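Local structure of carboxylesterase (Uncultured bacterium, 5GMX) at residues K190-I195 against G290-I294; G270-A276 against G358-A362; Y279-N284 against F350-R356. The protein hydrolyses carboxylic ester bonds as a family VIII carboxylesterase and also acts on oxyimino cephalosporins, probably through a serine nucleophile in a beta-lactamase-like fold. All coordinates share one frame. Residue numbers count along the deposited sequence, not the author numbering.

Contact 1: K190-I195 against G290-I294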
ATOM      1  N   LYS A 190       8.415   3.922  12.953  1.00 21.04           N
ATOM      2  CA  LYS A 190       9.309   2.821  12.635  1.00 20.94           C
ATOM      3  C   LYS A 190       9.666   2.701  11.158  1.00 20.07           C
ATOM      4  O   LYS A 190      10.654   2.072  10.822  1.00 17.29           O
ATOM      5  CB  LYS A 190       8.712   1.506  13.130  1.00 20.19           C
ATOM      6  CG  LYS A 190       8.641   1.444  14.643  1.00 22.96           C
ATOM      7  CD  LYS A 190       8.151   0.108  15.133  1.00 29.93           C
ATOM      8  CE  LYS A 190       8.407  -0.034  16.625  1.00 32.80           C
ATOM      9  NZ  LYS A 190       9.870  -0.076  16.904  1.00 33.92           N
ATOM     10  N   VAL A 191       8.879   3.303  10.277  1.00 17.68           N
ATOM     11  CA  VAL A 191       9.157   3.171   8.854  1.00 15.72           C
ATOM     12  C   VAL A 191       9.489   4.502   8.178  1.00 16.50           C
ATOM     13  O   VAL A 191      10.559   4.650   7.595  1.00 17.46           O
ATOM     14  CB  VAL A 191       7.966   2.526   8.110  1.00 18.15           C
ATOM     15  CG1 VAL A 191       8.232   2.490   6.618  1.00 16.14           C
ATOM     16  CG2 VAL A 191       7.693   1.134   8.652  1.00 17.15           C
ATOM     17  N   ALA A 192       8.575   5.460   8.263  1.00 14.45           N
ATOM     18  CA  ALA A 192       8.658   6.685   7.461  1.00 18.59           C
ATOM     19  C   ALA A 192       9.625   7.742   8.005  1.00 19.30           C
ATOM     20  O   ALA A 192      10.449   8.279   7.257  1.00 20.05           O
ATOM     21  CB  ALA A 192       7.283   7.289   7.314  1.00 16.92           C
ATOM     22  N   SER A 193       9.495   8.067   9.287  1.00 18.13           N
ATOM     23  CA  SER A 193      10.296   9.133   9.888  1.00 22.12           C
ATOM     24  C   SER A 193      11.810   8.872   9.875  1.00 22.07           C
ATOM     25  O   SER A 193      12.566   9.781   9.552  1.00 22.43           O
ATOM     26  CB  SER A 193       9.842   9.402  11.323  1.00 21.20           C
ATOM     27  OG  SER A 193      10.517  10.523  11.863  1.00 40.37           O
ATOM     28  N   PRO A 194      12.261   7.642  10.217  1.00 21.06           N
ATOM     29  CA  PRO A 194      13.716   7.425  10.215  1.00 18.85           C
ATOM     30  C   PRO A 194      14.401   7.691   8.871  1.00 20.89           C
ATOM     31  O   PRO A 194      15.552   8.124   8.849  1.00 20.83           O
ATOM     32  CB  PRO A 194      13.849   5.937  10.592  1.00 17.71           C
ATOM     33  CG  PRO A 194      12.637   5.642  11.375  1.00 17.35           C
ATOM     34  CD  PRO A 194      11.544   6.471  10.763  1.00 16.26           C
ATOM     35  N   ILE A 195      13.718   7.424   7.766  1.00 18.51           N
ATOM     36  CA  ILE A 195      14.328   7.626   6.459  1.00 18.24           C
ATOM     37  C   ILE A 195      13.900   8.948   5.833  1.00 21.54           C
ATOM     38  O   ILE A 195      14.194   9.217   4.666  1.00 21.57           O
ATOM     39  CB  ILE A 195      13.989   6.467   5.503  1.00 19.10           C
ATOM     40  CG1 ILE A 195      12.477   6.314   5.362  1.00 20.88           C
ATOM     41  CG2 ILE A 195      14.580   5.163   6.025  1.00 20.86           C
ATOM     42  CD1 ILE A 195      12.066   5.177   4.468  1.00 18.14           C
ATOM     43  N   GLY A 290      21.621   6.079   4.368  1.00 19.55           N
ATOM     44  CA  GLY A 290      22.414   5.783   5.544  1.00 21.19           C
ATOM     45  C   GLY A 290      21.647   5.441   6.810  1.00 23.55           C
ATOM     46  O   GLY A 290      22.261   5.164   7.837  1.00 29.20           O
ATOM     47  N   THR A 291      20.318   5.470   6.765  1.00 20.90           N
ATOM     48  CA  THR A 291      19.534   5.087   7.936  1.00 18.04           C
ATOM     49  C   THR A 291      18.795   3.759   7.704  1.00 19.88           C
ATOM     50  O   THR A 291      18.121   3.579   6.690  1.00 15.93           O
ATOM     51  CB  THR A 291      18.522   6.188   8.324  1.00 21.87           C
ATOM     52  OG1 THR A 291      19.226   7.383   8.686  1.00 26.41           O
ATOM     53  CG2 THR A 291      17.654   5.735   9.508  1.00 19.44           C
ATOM     54  N   ARG A 292      18.922   2.837   8.657  1.00 22.16           N
ATOM     55  CA  ARG A 292      18.347   1.497   8.525  1.00 18.64           C
ATOM     56  C   ARG A 292      17.022   1.346   9.271  1.00 15.33           C
ATOM     57  O   ARG A 292      16.927   1.686  10.441  1.00 17.55           O
ATOM     58  CB  ARG A 292      19.332   0.437   9.028  1.00 18.81           C
ATOM     59  CG  ARG A 292      18.742  -0.967   9.018  1.00 17.55           C
ATOM     60  CD  ARG A 292      19.770  -2.024   9.366  1.00 18.46           C
ATOM     61  NE  ARG A 292      20.900  -2.046   8.434  1.00 16.88           N
ATOM     62  CZ  ARG A 292      20.860  -2.599   7.229  1.00 16.70           C
ATOM     63  NH1 ARG A 292      19.738  -3.150   6.790  1.00 17.87           N
ATOM     64  NH2 ARG A 292      21.935  -2.584   6.451  1.00 21.09           N
ATOM     65  N   ILE A 293      16.002   0.828   8.593  1.00 16.01           N
ATOM     66  CA  ILE A 293      14.728   0.573   9.258  1.00 15.79           C
ATOM     67  C   ILE A 293      14.502  -0.928   9.452  1.00 14.84           C
ATOM     68  O   ILE A 293      13.679  -1.333  10.270  1.00 14.41           O
ATOM     69  CB  ILE A 293      13.529   1.164   8.477  1.00 14.21           C
ATOM     70  CG1 ILE A 293      13.509   0.661   7.032  1.00 15.50           C
ATOM     71  CG2 ILE A 293      13.545   2.692   8.509  1.00 16.21           C
ATOM     72  CD1 ILE A 293      12.240   1.024   6.280  1.00 12.35           C
ATOM     73  N   ILE A 294      15.247  -1.742   8.715  1.00 14.63           N
ATOM     74  CA  ILE A 294      15.093  -3.187   8.807  1.00 18.15           C
ATOM     75  C   ILE A 294      16.317  -3.928   8.262  1.00 18.27           C
ATOM     76  O   ILE A 294      17.044  -3.399   7.427  1.00 15.49           O
ATOM     77  CB  ILE A 294      13.827  -3.640   8.047  1.00 16.45           C
ATOM     78  CG1 ILE A 294      13.410  -5.040   8.472  1.00 17.08           C
ATOM     79  CG2 ILE A 294      14.036  -3.562   6.534  1.00  9.01           C
ATOM     80  CD1 ILE A 294      12.125  -5.438   7.874  1.00 16.83           C
TER
HETATM   81  O   HOH W   1      12.496   0.607  12.046  1.00 18.72           O

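Contact 2: G270-A276 against G358-A362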
ATOM      1  N   GLY A 270      -0.449  10.198   0.461  1.00 11.31           N
ATOM      2  CA  GLY A 270       0.957  10.241   0.130  1.00 11.90           C
ATOM      3  C   GLY A 270       1.224  10.740  -1.269  1.00 14.14           C
ATOM      4  O   GLY A 270       0.329  11.240  -1.953  1.00 13.39           O
ATOM      5  N   ASN A 271       2.482  10.644  -1.673  1.00 11.51           N
ATOM      6  CA  ASN A 271       2.877  10.971  -3.036  1.00 15.66           C
ATOM      7  C   ASN A 271       3.980  10.029  -3.488  1.00 15.65           C
ATOM      8  O   ASN A 271       4.439   9.191  -2.705  1.00 13.44           O
ATOM      9  CB  ASN A 271       3.333  12.429  -3.134  1.00 11.97           C
ATOM     10  CG  ASN A 271       4.350  12.796  -2.065  1.00 17.38           C
ATOM     11  OD1 ASN A 271       5.293  12.045  -1.806  1.00 20.01           O
ATOM     12  ND2 ASN A 271       4.162  13.951  -1.438  1.00 16.82           N
ATOM     13  N   GLY A 272       4.423  10.188  -4.733  1.00 14.25           N
ATOM     14  CA  GLY A 272       5.431   9.317  -5.316  1.00 12.91           C
ATOM     15  C   GLY A 272       6.747   9.302  -4.560  1.00 14.74           C
ATOM     16  O   GLY A 272       7.414   8.267  -4.480  1.00 14.86           O
ATOM     17  N   ARG A 273       7.123  10.444  -3.995  1.00 16.73           N
ATOM     18  CA  ARG A 273       8.381  10.542  -3.255  1.00 17.95           C
ATOM     19  C   ARG A 273       8.366   9.711  -1.968  1.00 17.53           C
ATOM     20  O   ARG A 273       9.329   8.997  -1.683  1.00 16.29           O
ATOM     21  CB  ARG A 273       8.705  12.005  -2.928  1.00 17.82           C
ATOM     22  CG  ARG A 273      10.033  12.193  -2.187  1.00 22.12           C
ATOM     23  CD  ARG A 273      10.440  13.667  -2.118  1.00 22.91           C
ATOM     24  NE  ARG A 273       9.341  14.479  -1.630  1.00 26.28           N
ATOM     25  CZ  ARG A 273       8.677  15.371  -2.358  1.00 25.53           C
ATOM     26  NH1 ARG A 273       9.017  15.603  -3.621  1.00 25.81           N
ATOM     27  NH2 ARG A 273       7.672  16.038  -1.814  1.00 25.33           N
ATOM     28  N   GLY A 274       7.283   9.794  -1.194  1.00 16.98           N
ATOM     29  CA  GLY A 274       7.179   9.027   0.041  1.00 15.37           C
ATOM     30  C   GLY A 274       7.221   7.525  -0.210  1.00 14.93           C
ATOM     31  O   GLY A 274       7.972   6.765   0.448  1.00 15.50           O
ATOM     32  N   ILE A 275       6.432   7.106  -1.198  1.00 11.88           N
ATOM     33  CA  ILE A 275       6.355   5.707  -1.603  1.00 14.53           C
ATOM     34  C   ILE A 275       7.719   5.195  -2.048  1.00 14.02           C
ATOM     35  O   ILE A 275       8.167   4.121  -1.624  1.00 12.36           O
ATOM     36  CB  ILE A 275       5.341   5.515  -2.745  1.00 14.75           C
ATOM     37  CG1 ILE A 275       3.946   5.946  -2.296  1.00 18.81           C
ATOM     38  CG2 ILE A 275       5.328   4.073  -3.222  1.00 10.22           C
ATOM     39  CD1 ILE A 275       2.944   6.033  -3.445  1.00 18.03           C
ATOM     40  N   ALA A 276       8.376   5.979  -2.897  1.00 11.50           N
ATOM     41  CA  ALA A 276       9.668   5.590  -3.438  1.00 10.85           C
ATOM     42  C   ALA A 276      10.733   5.539  -2.356  1.00 12.31           C
ATOM     43  O   ALA A 276      11.688   4.785  -2.473  1.00 13.76           O
ATOM     44  CB  ALA A 276      10.100   6.547  -4.536  1.00 15.56           C
ATOM     45  N   GLY A 358      13.810   1.228  -5.971  1.00 18.88           N
ATOM     46  CA  GLY A 358      12.481   1.385  -5.412  1.00 16.83           C
ATOM     47  C   GLY A 358      11.742   2.426  -6.227  1.00 15.75           C
ATOM     48  O   GLY A 358      12.337   3.398  -6.676  1.00 14.25           O
HETATM   49  N   MSE A 359      10.446   2.243  -6.419  1.00 10.88           N
HETATM   50  CA  MSE A 359       9.707   3.160  -7.273  1.00 13.52           C
HETATM   51  C   MSE A 359       8.344   3.487  -6.694  1.00 10.44           C
HETATM   52  O   MSE A 359       7.664   2.602  -6.149  1.00 12.60           O
HETATM   53  CB  MSE A 359       9.547   2.575  -8.680  1.00 11.59           C
HETATM   54  CG  MSE A 359       8.841   3.527  -9.643  1.00 21.06           C
HETATM   55 SE   MSE A 359       8.576   2.814 -11.465  1.00 46.36          SE
HETATM   56  CE  MSE A 359      10.393   2.184 -11.805  1.00 20.98           C
ATOM     57  N   GLY A 360       7.941   4.751  -6.825  1.00  9.79           N
ATOM     58  CA  GLY A 360       6.649   5.186  -6.322  1.00  9.95           C
ATOM     59  C   GLY A 360       5.896   6.087  -7.285  1.00 14.43           C
ATOM     60  O   GLY A 360       6.492   6.931  -7.949  1.00 10.51           O
ATOM     61  N   TYR A 361       4.578   5.919  -7.359  1.00 10.39           N
ATOM     62  CA  TYR A 361       3.784   6.726  -8.278  1.00 12.94           C
ATOM     63  C   TYR A 361       2.374   6.962  -7.735  1.00 15.04           C
ATOM     64  O   TYR A 361       1.675   6.011  -7.330  1.00 14.23           O
ATOM     65  CB  TYR A 361       3.765   6.060  -9.658  1.00 14.30           C
ATOM     66  CG  TYR A 361       2.830   6.688 -10.667  1.00 21.24           C
ATOM     67  CD1 TYR A 361       2.942   8.031 -11.023  1.00 19.48           C
ATOM     68  CD2 TYR A 361       1.873   5.918 -11.308  1.00 26.53           C
ATOM     69  CE1 TYR A 361       2.076   8.601 -11.955  1.00 21.02           C
ATOM     70  CE2 TYR A 361       1.029   6.461 -12.255  1.00 29.27           C
ATOM     71  CZ  TYR A 361       1.117   7.803 -12.558  1.00 30.95           C
ATOM     72  OH  TYR A 361       0.248   8.311 -13.486  1.00 31.95           O
ATOM     73  N   ALA A 362       1.979   8.234  -7.675  1.00 14.68           N
ATOM     74  CA  ALA A 362       0.664   8.587  -7.124  1.00 16.34           C
ATOM     75  C   ALA A 362       0.047   9.752  -7.891  1.00 18.09           C
ATOM     76  O   ALA A 362       0.716  10.748  -8.152  1.00 15.80           O
ATOM     77  CB  ALA A 362       0.774   8.927  -5.640  1.00 12.54           C
TER

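Contact 3: Y279-N284 against F350-R356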
ATOM      1  N   TYR A 279      10.004   2.095  -0.432  1.00 11.69           N
ATOM      2  CA  TYR A 279      10.423   0.955  -1.242  1.00 13.51           C
ATOM      3  C   TYR A 279      11.905   1.029  -1.611  1.00 16.27           C
ATOM      4  O   TYR A 279      12.533   0.010  -1.850  1.00 12.92           O
ATOM      5  CB  TYR A 279       9.570   0.841  -2.500  1.00 13.73           C
ATOM      6  CG  TYR A 279       8.258   0.158  -2.227  1.00 12.85           C
ATOM      7  CD1 TYR A 279       8.220  -1.194  -1.923  1.00 12.68           C
ATOM      8  CD2 TYR A 279       7.060   0.866  -2.245  1.00 13.03           C
ATOM      9  CE1 TYR A 279       7.016  -1.845  -1.662  1.00 13.21           C
ATOM     10  CE2 TYR A 279       5.852   0.232  -1.986  1.00 13.85           C
ATOM     11  CZ  TYR A 279       5.839  -1.129  -1.693  1.00 12.74           C
ATOM     12  OH  TYR A 279       4.655  -1.768  -1.429  1.00 14.16           O
ATOM     13  N   GLY A 280      12.451   2.239  -1.627  1.00 13.82           N
ATOM     14  CA  GLY A 280      13.864   2.470  -1.858  1.00 13.35           C
ATOM     15  C   GLY A 280      14.682   1.878  -0.727  1.00 14.34           C
ATOM     16  O   GLY A 280      15.671   1.187  -0.981  1.00 16.64           O
ATOM     17  N   ALA A 281      14.259   2.116   0.515  1.00 11.82           N
ATOM     18  CA  ALA A 281      14.895   1.457   1.663  1.00 17.00           C
ATOM     19  C   ALA A 281      14.792  -0.059   1.543  1.00 16.26           C
ATOM     20  O   ALA A 281      15.772  -0.774   1.779  1.00 16.45           O
ATOM     21  CB  ALA A 281      14.270   1.915   2.979  1.00 11.97           C
ATOM     22  N   LEU A 282      13.607  -0.554   1.186  1.00 14.08           N
ATOM     23  CA  LEU A 282      13.422  -2.006   1.081  1.00 15.89           C
ATOM     24  C   LEU A 282      14.238  -2.663  -0.034  1.00 18.49           C
ATOM     25  O   LEU A 282      14.647  -3.812   0.082  1.00 19.43           O
ATOM     26  CB  LEU A 282      11.943  -2.356   0.895  1.00 10.71           C
ATOM     27  CG  LEU A 282      11.052  -1.925   2.067  1.00 20.66           C
ATOM     28  CD1 LEU A 282       9.602  -2.363   1.847  1.00 12.02           C
ATOM     29  CD2 LEU A 282      11.599  -2.417   3.411  1.00 10.92           C
ATOM     30  N   ALA A 283      14.422  -1.953  -1.135  1.00 15.51           N
ATOM     31  CA  ALA A 283      15.170  -2.470  -2.263  1.00 15.23           C
ATOM     32  C   ALA A 283      16.667  -2.440  -1.993  1.00 17.56           C
ATOM     33  O   ALA A 283      17.438  -3.160  -2.635  1.00 15.41           O
ATOM     34  CB  ALA A 283      14.840  -1.680  -3.507  1.00 16.10           C
ATOM     35  N   ASN A 284      17.075  -1.608  -1.043  1.00 14.05           N
ATOM     36  CA  ASN A 284      18.496  -1.436  -0.750  1.00 17.15           C
ATOM     37  C   ASN A 284      18.933  -2.193   0.505  1.00 17.79           C
ATOM     38  O   ASN A 284      19.861  -1.782   1.208  1.00 20.58           O
ATOM     39  CB  ASN A 284      18.828   0.050  -0.614  1.00 14.14           C
ATOM     40  CG  ASN A 284      20.318   0.317  -0.633  1.00 17.59           C
ATOM     41  OD1 ASN A 284      21.043  -0.253  -1.446  1.00 16.96           O
ATOM     42  ND2 ASN A 284      20.784   1.183   0.265  1.00 15.93           N
ATOM     43  N   PHE A 350       6.840  -0.243  -5.734  1.00 10.35           N
ATOM     44  CA  PHE A 350       7.500  -1.547  -5.629  1.00 10.89           C
ATOM     45  C   PHE A 350       9.010  -1.469  -5.427  1.00 11.44           C
ATOM     46  O   PHE A 350       9.647  -0.430  -5.633  1.00 10.94           O
ATOM     47  CB  PHE A 350       7.183  -2.425  -6.858  1.00 13.26           C
ATOM     48  CG  PHE A 350       7.868  -1.990  -8.114  1.00 13.31           C
ATOM     49  CD1 PHE A 350       9.124  -2.491  -8.442  1.00 15.73           C
ATOM     50  CD2 PHE A 350       7.262  -1.080  -8.966  1.00 14.06           C
ATOM     51  CE1 PHE A 350       9.767  -2.089  -9.607  1.00 17.62           C
ATOM     52  CE2 PHE A 350       7.899  -0.663 -10.133  1.00 17.48           C
ATOM     53  CZ  PHE A 350       9.155  -1.172 -10.451  1.00 21.31           C
ATOM     54  N   ALA A 351       9.560  -2.593  -4.991  1.00 10.33           N
ATOM     55  CA  ALA A 351      10.979  -2.754  -4.739  1.00 10.08           C
ATOM     56  C   ALA A 351      11.556  -3.914  -5.546  1.00 14.22           C
ATOM     57  O   ALA A 351      10.920  -4.966  -5.700  1.00 14.05           O
ATOM     58  CB  ALA A 351      11.227  -2.969  -3.260  1.00  8.88           C
ATOM     59  N   ASP A 352      12.782  -3.703  -6.014  1.00 12.62           N
ATOM     60  CA  ASP A 352      13.577  -4.657  -6.788  1.00 17.40           C
ATOM     61  C   ASP A 352      14.940  -4.755  -6.114  1.00 16.76           C
ATOM     62  O   ASP A 352      15.769  -3.863  -6.278  1.00 19.69           O
ATOM     63  CB  ASP A 352      13.701  -4.181  -8.250  1.00 17.27           C
ATOM     64  CG  ASP A 352      14.670  -5.034  -9.103  1.00 26.02           C
ATOM     65  OD1 ASP A 352      15.416  -5.882  -8.565  1.00 24.96           O
ATOM     66  OD2 ASP A 352      14.707  -4.828 -10.341  1.00 21.76           O
ATOM     67  N   THR A 353      15.174  -5.815  -5.343  1.00 16.55           N
ATOM     68  CA  THR A 353      16.415  -5.913  -4.575  1.00 18.65           C
ATOM     69  C   THR A 353      17.639  -6.197  -5.453  1.00 21.60           C
ATOM     70  O   THR A 353      18.772  -5.951  -5.033  1.00 21.89           O
ATOM     71  CB  THR A 353      16.344  -7.006  -3.484  1.00 17.70           C
ATOM     72  OG1 THR A 353      16.262  -8.294  -4.102  1.00 24.12           O
ATOM     73  CG2 THR A 353      15.150  -6.794  -2.585  1.00 17.63           C
ATOM     74  N   LYS A 354      17.427  -6.750  -6.643  1.00 21.36           N
ATOM     75  CA  LYS A 354      18.545  -7.005  -7.558  1.00 22.20           C
ATOM     76  C   LYS A 354      19.150  -5.696  -8.068  1.00 23.79           C
ATOM     77  O   LYS A 354      20.351  -5.466  -7.933  1.00 24.62           O
ATOM     78  CB  LYS A 354      18.107  -7.886  -8.732  1.00 32.20           C
ATOM     79  CG  LYS A 354      17.699  -9.301  -8.326  1.00 36.71           C
ATOM     80  CD  LYS A 354      17.526 -10.206  -9.544  1.00 43.32           C
ATOM     81  CE  LYS A 354      17.253 -11.665  -9.152  1.00 45.59           C
ATOM     82  NZ  LYS A 354      15.849 -11.911  -8.672  1.00 39.64           N
ATOM     83  N   ALA A 355      18.311  -4.828  -8.622  1.00 21.53           N
ATOM     84  CA  ALA A 355      18.769  -3.527  -9.105  1.00 20.87           C
ATOM     85  C   ALA A 355      18.867  -2.506  -7.972  1.00 20.16           C
ATOM     86  O   ALA A 355      19.287  -1.370  -8.189  1.00 22.55           O
ATOM     87  CB  ALA A 355      17.838  -3.013 -10.199  1.00 15.81           C
ATOM     88  N   ARG A 356      18.488  -2.918  -6.765  1.00 18.73           N
ATOM     89  CA  ARG A 356      18.415  -2.014  -5.618  1.00 21.60           C
ATOM     90  C   ARG A 356      17.564  -0.781  -5.953  1.00 19.20           C
ATOM     91  O   ARG A 356      17.907   0.354  -5.620  1.00 20.33           O
ATOM     92  CB  ARG A 356      19.820  -1.632  -5.146  1.00 18.36           C
ATOM     93  CG  ARG A 356      20.556  -2.821  -4.512  1.00 21.97           C
ATOM     94  CD  ARG A 356      22.040  -2.579  -4.352  1.00 22.20           C
ATOM     95  NE  ARG A 356      22.327  -1.534  -3.374  1.00 35.38           N
ATOM     96  CZ  ARG A 356      23.497  -0.904  -3.263  1.00 35.43           C
ATOM     97  NH1 ARG A 356      24.502  -1.203  -4.083  1.00 31.02           N
ATOM     98  NH2 ARG A 356      23.663   0.033  -2.331  1.00 26.44           N
TER
HETATM   99  O   HOH W   2      17.099   2.174  -3.365  1.00 18.06           O
HETATM  100  O   HOH W   3      19.253  -5.162  -1.789  1.00 23.07           O

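Contact 1: K190-I195 against G290-I294
Residues 190-195, which continue from helix 183-192, meet the short strand 291-292 and the turn after it without a direct hydrogen bond; 260 Å² is buried in all, and Ile293 gives 93 Å² of it. At Lys190 the backbone does the work: its O lies 3.8 Å from Ile293 CG2, and one water donates both to Lys190 O (2.7 Å) and to Ile293 O (2.9 Å). The lysine side chain leads away, to a salt bridge with Glu87. Val191 points its CA-to-CB bond away, yet its CG1 still comes within 4.3 Å of Ile293 CD1; its O, 3.7 Å from Ile293 CG2, is buried without a polar partner. The chain then turns, so that Pro194 faces the strand, with CB 3.9 Å from Ile293 CG2 and O only 3.2 Å from Thr291 CG2. Ile195 CG2 completes the apolar surround at 3.7 Å from Ile293 CG2. This is plain packing between the helical region and the beta hairpin 287-292: Val191 rests on Thr79 of helix 72-86, Ile195 on Leu288 of strand 287-288, and both Val191 and Ile293 touch helix 272-283, at Val278 and Ala281.

Contact 2: G270-A276 against G358-A362
Helix-on-sheet packing of the beta-lactamase-like fold is seen here: helix 272-276 runs nearly antiparallel to strand 358-362, at 152°, with axes just 5.9 Å apart. So close an approach depends on small residues. Gly358 O is 4.4 Å from Ala276 CB. Met359, a selenomethionine, has its CA-to-CB bond directed away; its side chain touches helix 374-385, while its O is 4.0 Å from Ile275 CG2. Gly360 is the tightest point: its CA lies 3.5 Å from Ile275 CG2 and 3.7 Å from Gly272 O, and a CB here would fall 2.5 Å from Gly272 O, a clash. Tyr361 again points away, leaving its backbone N 4.1 Å from Gly272 CA. Ala362 turns its methyl back to the helix start, CB being 3.9 Å from Asn271 CA and 4.2 Å from Ile275 CD1. Asn271 is the N-cap, its ND2 hydrogen-bonded to Asp200; the capping bond runs from Gly274 N to Asn271 OD1 at 3.1 Å, with an N-H...O angle of 164°.

Contact 3: Y279-N284 against F350-R356
Helix 279-283 packs on strand 350-352 with axes that approach to 7.0 Å and N-to-C directions 22° apart, so close to parallel. Tyr279, with chi1 at -81°, places its ring beside Phe350 and Ala351: its CB is 3.4 Å from Phe350 O, its CD1 3.7 Å from Ala351 CB, and Phe350 N lies over one ring face. Phe350 itself (chi1 p) points away, to the far side of the sheet, where it meets Ile380 and Tyr384 of helix 374-385. Ala351 points back and its methyl is met by three helical residues, at 3.7 Å from Tyr279 CD1, 3.8 Å from Ala283 CB and 4.3 Å from Leu282 CB.

Beyond the strand the chain turns past the C-terminal end of the helix. Asp352 (chi1 t) directs OD1 forward to Ala355 N, 3.1 Å away, an Asx motif, while its OD2 bonds Tyr384. Ala283 O receives CA-H...O contacts from Thr353 CA (3.5 Å) and Arg356 CA (3.3 Å). The Arg356 side chain, with chi1 m, chi2 t and chi3 p, carries its guanidinium to Asn284, whose t rotamer brings OD1 near the guanidinium plane; OD1 accepts from Arg356 NE at 2.6 Å and from NH2 at 2.8 Å. A water bridges Gly280 O (2.9 Å) and Arg356 O (3.0 Å). The turn leads into the next antiparallel strand, 357-363, and the whole is a helix packed on one face of the central antiparallel sheet, with helix 374-385 on the other, as in serine beta-lactamase-like enzymes.

In the fold
Helix 272-283 joins all three contacts. Its first turns serve contact 2 and its last turn contact 3, against strands that are neighbours in the sheet, so that Met359 N lies 2.9 Å from Phe350 O, a probable hydrogen bond. Contact 1 meets another side of the helix, Ile293 CD1 and Ile195 CD1 lying 4.0 Å and 4.2 Å from Ala281 CB; it does not touch contact 2, the nearest atoms being about 6 Å apart. The side chains of Ile275 and Tyr279 are each about 12 Å from the bound phenylmethanesulfonic acid, whose pocket includes Ser71 and Lys74. Ile275 touches Thr72 and Met76 of helix 72-86, which begins just after Ser71 and carries Lys74.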